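Local coordinates for protein probable tRNA pseudouridine synthase D (Methanosarcina mazei, PDB 1Z2Z) that probably converts uridine-13 of transfer RNAs into pseudouridine, as a member of the TruD family of pseudouridine synthases, at residues G47-E53 against K116-R122; S80-K85 against S124-L130; F226-L230 against M244-I248; P342-F348 against L368-N372. All coordinates share one frame. Residue numbers count along the deposited sequence, not the author numbering.

Interaction 1 of 4, residues G47-E53 against K116-R122; sequences GKYLIVE and KVLGRSR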
# COMPACT_ATOMS: atom_id res chain seq x y z
N GLY A 47 21.36 28.26 -0.83
CA GLY A 47 21.09 27.17 -1.76
C GLY A 47 20.20 27.65 -2.90
O GLY A 47 19.45 28.61 -2.73
N LYS A 48 20.27 26.99 -4.05
CA LYS A 48 19.46 27.40 -5.19
C LYS A 48 18.08 26.76 -5.18
O LYS A 48 17.38 26.77 -6.19
CB LYS A 48 20.19 27.06 -6.50
CG LYS A 48 20.33 25.56 -6.77
CD LYS A 48 21.54 25.25 -7.67
CE LYS A 48 21.76 23.74 -7.84
NZ LYS A 48 20.86 23.09 -8.84
N TYR A 49 17.68 26.21 -4.04
CA TYR A 49 16.39 25.57 -3.89
C TYR A 49 15.61 26.22 -2.74
O TYR A 49 16.09 26.33 -1.61
CB TYR A 49 16.60 24.06 -3.64
CG TYR A 49 16.84 23.24 -4.90
CD1 TYR A 49 15.82 23.06 -5.82
CD2 TYR A 49 18.08 22.66 -5.17
CE1 TYR A 49 16.02 22.33 -6.99
CE2 TYR A 49 18.29 21.92 -6.35
CZ TYR A 49 17.26 21.77 -7.25
OH TYR A 49 17.41 21.08 -8.44
N LEU A 50 14.40 26.67 -3.06
CA LEU A 50 13.55 27.33 -2.07
C LEU A 50 12.65 26.26 -1.47
O LEU A 50 11.97 25.54 -2.21
CB LEU A 50 12.72 28.43 -2.75
CG LEU A 50 12.07 29.49 -1.85
CD1 LEU A 50 10.99 28.84 -1.07
CD2 LEU A 50 13.09 30.13 -0.93
N ILE A 51 12.64 26.13 -0.15
CA ILE A 51 11.83 25.11 0.49
C ILE A 51 10.58 25.66 1.16
O ILE A 51 10.64 26.45 2.11
CB ILE A 51 12.61 24.30 1.55
CG1 ILE A 51 14.04 23.98 1.07
CG2 ILE A 51 11.84 23.05 1.86
CD1 ILE A 51 14.12 23.28 -0.29
N VAL A 52 9.44 25.18 0.67
CA VAL A 52 8.14 25.63 1.13
C VAL A 52 7.23 24.57 1.69
O VAL A 52 7.22 23.43 1.24
CB VAL A 52 7.40 26.30 -0.04
CG1 VAL A 52 6.21 27.08 0.47
CG2 VAL A 52 8.35 27.20 -0.81
N GLU A 53 6.43 24.96 2.68
CA GLU A 53 5.47 24.05 3.29
C GLU A 53 4.19 24.25 2.49
O GLU A 53 3.65 25.35 2.44
CB GLU A 53 5.21 24.43 4.74
CG GLU A 53 4.25 23.50 5.42
CD GLU A 53 3.85 24.02 6.78
OE1 GLU A 53 2.72 24.53 6.90
OE2 GLU A 53 4.67 23.93 7.72
N LYS A 116 4.07 28.49 2.57
CA LYS A 116 4.87 29.10 3.63
C LYS A 116 6.34 28.70 3.48
O LYS A 116 6.68 27.52 3.43
CB LYS A 116 4.34 28.66 5.00
CG LYS A 116 2.81 28.74 5.15
CD LYS A 116 2.31 28.20 6.50
CE LYS A 116 0.78 28.10 6.57
NZ LYS A 116 0.34 27.33 7.79
N VAL A 117 7.21 29.69 3.40
CA VAL A 117 8.63 29.40 3.24
C VAL A 117 9.18 28.70 4.48
O VAL A 117 8.77 28.98 5.61
CB VAL A 117 9.41 30.71 2.97
CG1 VAL A 117 10.87 30.44 2.78
CG2 VAL A 117 8.84 31.40 1.74
N LEU A 118 10.09 27.75 4.26
CA LEU A 118 10.73 27.06 5.37
C LEU A 118 12.21 27.47 5.31
O LEU A 118 12.84 27.67 6.33
CB LEU A 118 10.54 25.53 5.27
CG LEU A 118 9.10 25.01 5.46
CD1 LEU A 118 9.04 23.54 5.12
CD2 LEU A 118 8.61 25.26 6.86
N GLY A 119 12.75 27.64 4.10
CA GLY A 119 14.14 28.05 4.01
C GLY A 119 14.72 27.71 2.67
O GLY A 119 13.99 27.64 1.68
N ARG A 120 16.03 27.49 2.61
CA ARG A 120 16.65 27.14 1.33
C ARG A 120 17.62 25.97 1.51
O ARG A 120 17.95 25.59 2.63
CB ARG A 120 17.39 28.35 0.73
CG ARG A 120 16.49 29.58 0.44
CD ARG A 120 17.23 30.70 -0.32
NE ARG A 120 17.58 30.27 -1.66
CZ ARG A 120 16.75 30.27 -2.70
NH1 ARG A 120 17.16 29.84 -3.89
NH2 ARG A 120 15.50 30.70 -2.55
N SER A 121 18.05 25.39 0.41
CA SER A 121 18.98 24.26 0.45
C SER A 121 19.58 23.99 -0.92
O SER A 121 18.95 24.22 -1.96
CB SER A 121 18.28 22.99 0.95
OG SER A 121 19.04 21.86 0.56
N ARG A 122 20.81 23.48 -0.92
CA ARG A 122 21.49 23.17 -2.16
C ARG A 122 20.89 21.89 -2.72
O ARG A 122 21.14 21.53 -3.86
CB ARG A 122 22.99 22.97 -1.90
CG ARG A 122 23.63 24.08 -1.07
CD ARG A 122 25.10 23.80 -0.79
NE ARG A 122 25.65 24.67 0.26
CZ ARG A 122 25.72 26.00 0.19
NH1 ARG A 122 25.28 26.64 -0.89
NH2 ARG A 122 26.23 26.69 1.20
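Arg120 loses more surface than any other residue, 103 Å². Its guanidinium folds back over the facing strand, one face lying on Tyr49 C and Leu50 CA, while Arg120 NE and Arg120 NH1 both donate to Gly47 O, at 2.7 and 2.8 Å. Arg120 NH2 turns to Thr100 O, tying the start of 47-53 to a third segment. At the other end Glu53 has 82 Å² covered: Glu53 N donates to Lys116 O (2.7 Å), Lys116 N returns to Glu53 O (3.2 Å), and Glu53 OE1 to Lys116 NZ (3.8 Å) is a long, loose salt bridge. Strands 49-57 and 113-121 pair antiparallel in the mixed sheet, interrupted by a classic beta bulge: Leu118 N and Gly119 N both donate to Ile51 O, at 2.6 and 3.1 Å, and Ile51 N reaches Gly119 O at 2.7 Å. At Gly119, in the bulge, phi/psi of 159/-152° would jam a CB against the carbonyl of Leu118. Ile51, with 79 Å² covered, sets CG2 4.3 Å from Leu118 CD1.

Interaction 2 of 4, residues S80-K85 against S124-L130; sequences SVAGTK and SVELGDL
Segment 80-85 begins extended, in the last part of a short strand, through Ser80 and Val81, then turns at Ala82 (phi/psi -83/-32°). Segment 124-130 makes a type II beta turn from Glu126 to Asp129, closed by Asp129 N to Glu126 O at 2.9 Å; at Gly128 (phi 113°) a CB would strike the preceding carbonyl. The CA atoms of Ala82 and Leu127 approach to 4.1 Å, those of Ser80 and Val125 to 5.9 Å. Gly128 N donates to Ala82 O (2.9 Å), which also accepts a CA-H...O contact from Leu127 CA at 3.3 Å. Ser80, chi1 p, directs OG to Val125 O in a very short hydrogen bond of 2.5 Å. Ala82 CB packs on Val125 CG1 (4.0 Å) and Leu130 CB (4.1 Å). Lys85 (m, m, t, t) brings NZ to 3.4 Å from CD1 of Leu130 (p, t) and forms a salt bridge with Glu37. Its side chain lies about 5 Å from that of Asp86, the predicted nucleophile, so this packing of a type II turn on the loop after a strand borders the probable TruD active site.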
# COMPACT_ATOMS: atom_id res chain seq x y z
N SER A 80 9.41 19.55 -6.63
CA SER A 80 9.24 18.16 -6.18
C SER A 80 8.77 17.96 -4.76
O SER A 80 8.96 18.79 -3.87
CB SER A 80 10.50 17.29 -6.44
OG SER A 80 11.63 17.63 -5.66
N VAL A 81 8.11 16.83 -4.57
CA VAL A 81 7.56 16.46 -3.30
C VAL A 81 8.30 15.25 -2.71
O VAL A 81 8.99 14.51 -3.43
CB VAL A 81 6.06 16.15 -3.48
CG1 VAL A 81 5.35 17.40 -3.93
CG2 VAL A 81 5.87 15.07 -4.55
N ALA A 82 8.17 15.08 -1.40
CA ALA A 82 8.79 13.96 -0.70
C ALA A 82 7.87 12.75 -0.85
O ALA A 82 8.33 11.61 -0.91
CB ALA A 82 8.97 14.31 0.76
N GLY A 83 6.57 13.02 -0.92
CA GLY A 83 5.56 11.97 -1.07
C GLY A 83 4.21 12.54 -1.47
O GLY A 83 3.78 13.55 -0.94
N THR A 84 3.52 11.89 -2.40
CA THR A 84 2.23 12.42 -2.83
C THR A 84 1.04 12.23 -1.87
O THR A 84 0.58 11.11 -1.66
CB THR A 84 1.87 11.88 -4.20
OG1 THR A 84 2.84 12.31 -5.15
CG2 THR A 84 0.50 12.40 -4.62
N LYS A 85 0.53 13.33 -1.32
CA LYS A 85 -0.59 13.27 -0.40
C LYS A 85 -1.91 13.21 -1.17
O LYS A 85 -2.01 13.66 -2.31
CB LYS A 85 -0.58 14.47 0.53
CG LYS A 85 0.80 14.90 0.98
CD LYS A 85 1.50 13.85 1.81
CE LYS A 85 2.99 14.20 1.97
NZ LYS A 85 3.70 13.41 3.04
N SER A 124 17.49 19.43 -3.53
CA SER A 124 16.07 19.41 -3.82
C SER A 124 15.45 18.39 -2.91
O SER A 124 16.16 17.59 -2.29
CB SER A 124 15.85 18.95 -5.24
OG SER A 124 16.33 17.63 -5.35
N VAL A 125 14.12 18.40 -2.85
CA VAL A 125 13.36 17.48 -2.02
C VAL A 125 12.99 16.23 -2.82
O VAL A 125 12.09 16.26 -3.65
CB VAL A 125 12.11 18.19 -1.48
CG1 VAL A 125 11.24 17.22 -0.73
CG2 VAL A 125 12.52 19.31 -0.55
N GLU A 126 13.69 15.13 -2.58
CA GLU A 126 13.41 13.91 -3.34
C GLU A 126 12.40 12.95 -2.69
O GLU A 126 12.17 12.99 -1.48
CB GLU A 126 14.74 13.18 -3.61
CG GLU A 126 15.76 13.98 -4.40
CD GLU A 126 15.33 14.24 -5.84
OE1 GLU A 126 14.88 13.30 -6.51
OE2 GLU A 126 15.46 15.40 -6.30
N LEU A 127 11.77 12.11 -3.49
CA LEU A 127 10.84 11.15 -2.95
C LEU A 127 11.53 10.40 -1.84
O LEU A 127 12.58 9.81 -2.06
CB LEU A 127 10.44 10.14 -4.00
CG LEU A 127 9.54 10.73 -5.07
CD1 LEU A 127 9.35 9.70 -6.13
CD2 LEU A 127 8.20 11.16 -4.47
N GLY A 128 10.96 10.41 -0.65
CA GLY A 128 11.61 9.69 0.43
C GLY A 128 12.12 10.61 1.50
O GLY A 128 12.33 10.17 2.62
N ASP A 129 12.32 11.89 1.20
CA ASP A 129 12.84 12.79 2.23
C ASP A 129 11.86 13.12 3.35
O ASP A 129 11.73 14.27 3.70
CB ASP A 129 13.31 14.11 1.63
CG ASP A 129 14.49 13.96 0.70
OD1 ASP A 129 14.73 12.82 0.21
OD2 ASP A 129 15.17 14.99 0.45
N LEU A 130 11.15 12.14 3.89
CA LEU A 130 10.26 12.44 5.01
C LEU A 130 10.28 11.23 5.93
O LEU A 130 10.53 10.11 5.49
CB LEU A 130 8.82 12.71 4.54
CG LEU A 130 7.93 11.48 4.33
CD1 LEU A 130 6.49 11.89 4.16
CD2 LEU A 130 8.43 10.69 3.14

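Interaction 3 of 4, residues F226-L230 against M244-I248; sequences FKEGL and MNHLI
Two short helical segments, 226-230 and 244-248, run roughly antiparallel: their axes approach to 9.2 Å with 141° between N-to-C directions (signed crossing angle -141°). The closest CA pair is Phe226 with Met244, 5.4 Å apart. Apolar contacts dominate. Met244, modelled as selenomethionine (m, t, chi3 97°), extends across the gap, its CE reaching 3.3 Å from Phe226 CD1 at the ring edge and 3.9 Å from Gly229 CA. An ideal CB on Gly229 would lie only 2.4 Å from Met244 CE, so glycine leaves room for the long side chain. Leu230 CD1 lies 4.3 Å from Met244 CB, and Leu247 CB meets Phe226 CD2 at 3.8 Å. One CH-pi contact is added: with Phe226 at chi1 m, Leu247 (m, t) places CD1 4.0 Å from the centroid of the Phe226 ring, 13° off its normal. The contact joins helix 226-232 to helix 238-249; Ile202 of helix 194-202 touches Met244 and Leu247, Val220 of helix 213-223 touches Met244, and Tyr254 touches Phe226 and Leu247.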
# COMPACT_ATOMS: atom_id res chain seq x y z
N PHE A 226 -6.67 -8.56 -31.00
CA PHE A 226 -5.81 -7.47 -30.54
C PHE A 226 -5.75 -6.31 -31.54
O PHE A 226 -5.40 -5.19 -31.18
CB PHE A 226 -4.40 -7.99 -30.28
CG PHE A 226 -4.36 -9.24 -29.45
CD1 PHE A 226 -4.92 -9.25 -28.18
CD2 PHE A 226 -3.82 -10.41 -29.96
CE1 PHE A 226 -4.94 -10.41 -27.42
CE2 PHE A 226 -3.83 -11.58 -29.20
CZ PHE A 226 -4.40 -11.58 -27.93
N LYS A 227 -6.09 -6.61 -32.79
CA LYS A 227 -6.10 -5.61 -33.85
C LYS A 227 -7.15 -4.56 -33.52
O LYS A 227 -6.92 -3.35 -33.67
CB LYS A 227 -6.41 -6.28 -35.20
CG LYS A 227 -5.44 -7.40 -35.57
CD LYS A 227 -5.69 -8.00 -36.97
CE LYS A 227 -7.01 -8.76 -37.08
NZ LYS A 227 -8.21 -7.87 -37.12
N GLU A 228 -8.31 -5.03 -33.08
CA GLU A 228 -9.42 -4.16 -32.71
C GLU A 228 -9.08 -3.46 -31.40
O GLU A 228 -9.32 -2.27 -31.24
CB GLU A 228 -10.71 -4.98 -32.54
CG GLU A 228 -11.96 -4.16 -32.23
CD GLU A 228 -12.39 -3.28 -33.39
OE1 GLU A 228 -13.26 -2.40 -33.18
OE2 GLU A 228 -11.87 -3.46 -34.51
N GLY A 229 -8.50 -4.23 -30.47
CA GLY A 229 -8.12 -3.69 -29.18
C GLY A 229 -7.20 -2.49 -29.30
O GLY A 229 -7.31 -1.54 -28.52
N LEU A 230 -6.30 -2.52 -30.27
CA LEU A 230 -5.37 -1.41 -30.49
C LEU A 230 -6.14 -0.28 -31.17
O LEU A 230 -5.57 0.78 -31.45
CB LEU A 230 -4.21 -1.85 -31.38
CG LEU A 230 -2.92 -1.03 -31.30
CD1 LEU A 230 -2.03 -1.65 -30.23
CD2 LEU A 230 -2.20 -1.02 -32.64
N MSE A 244 -0.29 -5.65 -27.06
CA MSE A 244 -1.13 -6.16 -28.13
C MSE A 244 -0.39 -6.03 -29.45
O MSE A 244 -0.53 -6.89 -30.32
CB MSE A 244 -2.45 -5.39 -28.16
CG MSE A 244 -3.21 -5.51 -26.85
SE MSE A 244 -4.96 -4.71 -26.89
CE MSE A 244 -5.99 -6.31 -27.24
N ASN A 245 0.41 -4.98 -29.60
CA ASN A 245 1.17 -4.81 -30.83
C ASN A 245 2.13 -5.97 -31.05
O ASN A 245 2.23 -6.50 -32.15
CB ASN A 245 1.95 -3.49 -30.82
CG ASN A 245 1.06 -2.29 -31.06
OD1 ASN A 245 0.30 -2.25 -32.02
ND2 ASN A 245 1.17 -1.29 -30.19
N HIS A 246 2.83 -6.36 -29.98
CA HIS A 246 3.80 -7.46 -30.01
C HIS A 246 3.11 -8.76 -30.37
O HIS A 246 3.75 -9.72 -30.79
CB HIS A 246 4.46 -7.63 -28.65
CG HIS A 246 5.50 -8.72 -28.62
ND1 HIS A 246 6.78 -8.53 -29.09
CD2 HIS A 246 5.44 -10.00 -28.19
CE1 HIS A 246 7.46 -9.66 -28.96
NE2 HIS A 246 6.67 -10.56 -28.42
N LEU A 247 1.80 -8.77 -30.20
CA LEU A 247 1.01 -9.95 -30.49
C LEU A 247 0.40 -9.92 -31.89
O LEU A 247 -0.25 -10.88 -32.30
CB LEU A 247 -0.09 -10.12 -29.45
CG LEU A 247 0.41 -10.44 -28.04
CD1 LEU A 247 -0.74 -10.31 -27.05
CD2 LEU A 247 1.00 -11.84 -28.00
N ILE A 248 0.60 -8.82 -32.61
CA ILE A 248 0.06 -8.71 -33.97
C ILE A 248 1.07 -9.28 -34.98
O ILE A 248 0.69 -9.88 -35.98
CB ILE A 248 -0.28 -7.24 -34.38
CG1 ILE A 248 1.01 -6.45 -34.66
CG2 ILE A 248 -1.08 -6.56 -33.28
CD1 ILE A 248 0.79 -5.15 -35.42

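Interaction 4 of 4, residues P342-F348 against L368-N372; sequences PGYNTEF and LEGFN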
# COMPACT_ATOMS: atom_id res chain seq x y z
N PRO A 342 7.42 -15.94 -0.41
CA PRO A 342 7.88 -17.05 -1.25
C PRO A 342 8.62 -16.70 -2.55
O PRO A 342 8.21 -15.81 -3.29
CB PRO A 342 6.59 -17.85 -1.50
CG PRO A 342 5.47 -16.86 -1.18
CD PRO A 342 6.03 -16.17 0.02
N GLY A 343 9.71 -17.43 -2.80
CA GLY A 343 10.53 -17.26 -3.99
C GLY A 343 11.30 -18.54 -4.23
O GLY A 343 10.71 -19.62 -4.22
N TYR A 344 12.61 -18.46 -4.44
CA TYR A 344 13.38 -19.68 -4.63
C TYR A 344 14.58 -19.66 -3.71
O TYR A 344 15.49 -20.49 -3.83
CB TYR A 344 13.83 -19.81 -6.09
CG TYR A 344 14.86 -18.79 -6.55
CD1 TYR A 344 16.14 -18.78 -6.00
CD2 TYR A 344 14.57 -17.88 -7.56
CE1 TYR A 344 17.11 -17.89 -6.45
CE2 TYR A 344 15.53 -16.99 -8.02
CZ TYR A 344 16.80 -17.00 -7.46
OH TYR A 344 17.77 -16.14 -7.92
N ASN A 345 14.57 -18.72 -2.78
CA ASN A 345 15.65 -18.52 -1.81
C ASN A 345 14.98 -18.26 -0.47
O ASN A 345 15.52 -17.57 0.40
CB ASN A 345 16.49 -17.30 -2.27
CG ASN A 345 17.73 -17.04 -1.41
OD1 ASN A 345 17.64 -16.53 -0.29
ND2 ASN A 345 18.89 -17.39 -1.95
N THR A 346 13.79 -18.83 -0.31
CA THR A 346 13.01 -18.66 0.92
C THR A 346 13.42 -19.67 1.97
O THR A 346 13.70 -20.82 1.66
CB THR A 346 11.50 -18.84 0.68
OG1 THR A 346 11.09 -18.07 -0.47
CG2 THR A 346 10.71 -18.38 1.91
N GLU A 347 13.41 -19.22 3.22
CA GLU A 347 13.77 -20.05 4.35
C GLU A 347 12.55 -20.19 5.26
O GLU A 347 12.33 -19.34 6.12
CB GLU A 347 14.91 -19.42 5.13
CG GLU A 347 15.38 -20.21 6.34
CD GLU A 347 16.18 -19.35 7.30
OE1 GLU A 347 17.06 -18.59 6.84
OE2 GLU A 347 15.94 -19.43 8.53
N PHE A 348 11.77 -21.24 5.07
CA PHE A 348 10.59 -21.46 5.90
C PHE A 348 11.02 -21.46 7.37
O PHE A 348 12.15 -21.81 7.68
CB PHE A 348 9.93 -22.80 5.56
CG PHE A 348 9.66 -22.98 4.09
CD1 PHE A 348 9.46 -21.88 3.26
CD2 PHE A 348 9.60 -24.26 3.54
CE1 PHE A 348 9.20 -22.05 1.89
CE2 PHE A 348 9.34 -24.45 2.17
CZ PHE A 348 9.15 -23.34 1.35
N LEU A 368 8.28 -23.68 -4.69
CA LEU A 368 9.44 -22.79 -4.63
C LEU A 368 10.26 -22.83 -5.92
O LEU A 368 10.81 -21.82 -6.36
CB LEU A 368 10.34 -23.17 -3.44
CG LEU A 368 9.81 -23.05 -2.00
CD1 LEU A 368 9.54 -21.59 -1.67
CD2 LEU A 368 8.54 -23.89 -1.84
N GLU A 369 10.33 -24.02 -6.52
CA GLU A 369 11.07 -24.25 -7.77
C GLU A 369 10.33 -23.59 -8.92
O GLU A 369 10.82 -23.53 -10.05
CB GLU A 369 11.17 -25.75 -8.02
CG GLU A 369 11.58 -26.54 -6.79
CD GLU A 369 11.11 -27.98 -6.82
OE1 GLU A 369 9.89 -28.21 -7.00
OE2 GLU A 369 11.96 -28.89 -6.64
N GLY A 370 9.13 -23.09 -8.62
CA GLY A 370 8.32 -22.44 -9.63
C GLY A 370 8.58 -20.95 -9.77
O GLY A 370 8.26 -20.36 -10.80
N PHE A 371 9.17 -20.34 -8.74
CA PHE A 371 9.48 -18.91 -8.76
C PHE A 371 10.69 -18.58 -9.61
O PHE A 371 11.38 -17.58 -9.37
CB PHE A 371 9.69 -18.36 -7.35
CG PHE A 371 8.43 -17.88 -6.69
CD1 PHE A 371 7.69 -18.73 -5.87
CD2 PHE A 371 7.97 -16.58 -6.88
CE1 PHE A 371 6.51 -18.30 -5.26
CE2 PHE A 371 6.80 -16.14 -6.28
CZ PHE A 371 6.06 -17.00 -5.46
N ASN A 372 10.96 -19.42 -10.59
CA ASN A 372 12.08 -19.21 -11.49
C ASN A 372 11.57 -19.28 -12.92
O ASN A 372 11.80 -20.24 -13.64
CB ASN A 372 13.17 -20.26 -11.25
CG ASN A 372 13.92 -20.03 -9.95
OD1 ASN A 372 13.35 -20.15 -8.86
ND2 ASN A 372 15.20 -19.70 -10.06
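Pro342 opens the contact against the Phe371 ring: Pro342 CB lies 3.8 Å from Phe371 CE1, and Pro342 O rests over the ring face, 3.3 Å from Phe371 CZ. Gly343 follows over the same ring. Its CA stands 3.9 Å from the Phe371 centroid, 28° off the normal, which fits a CH-pi contact, and Gly343 CA is 3.5 Å from Phe371 CG. Gly343 O takes a CA-H...O approach from Leu368 CA at 3.4 Å. The two segments are loops on either side of helix 352-363 in sequence, and the second opens with a short 3-10 segment beginning at Leu368, where Phe371 N bonds Leu368 O at 3.2 Å. The Phe371 side chain reaches on to Val270, Tyr273 and Gln274 of helix 263-287, so the contact also meets that long helix. Tyr344 comes next: Asn372 ND2 lies over one face of its ring, and Phe371 O sits at the ring edge, 3.7 Å from Tyr344 CD2. Thr346 OG1 accepts a hydrogen bond from Gly343 N (2.8 Å), linking residues three apart within 342-348, and lies 4.0 Å from Leu368 CD1. Phe348, chi1 m, sends its ring edge to Leu368, with Phe348 CZ 3.3 Å from Leu368 CD2.

Interactions 1 and 2 both reach one mixed sheet, the first pairing two of its strands, the second joining loops at the ends of others. Their centres are 13 Å apart, their segments alternate along the chain, and they touch through Tyr49 CD2 and Ser124 N (3.7 Å) and Ile51 CD1 and Val125 CG2 (4.3 Å). Both use backbone hydrogen bonds, a strand ladder in the first and a single link to a turn in the second, which alone of the four borders the predicted nucleophile. Interactions 3 and 4, with centres 34 Å apart, depend on apolar and CH-pi contacts across their segments. Interaction 3 is buried between helices; interactions 1, 2 and 4 are partly buried, interaction 4 joining loops.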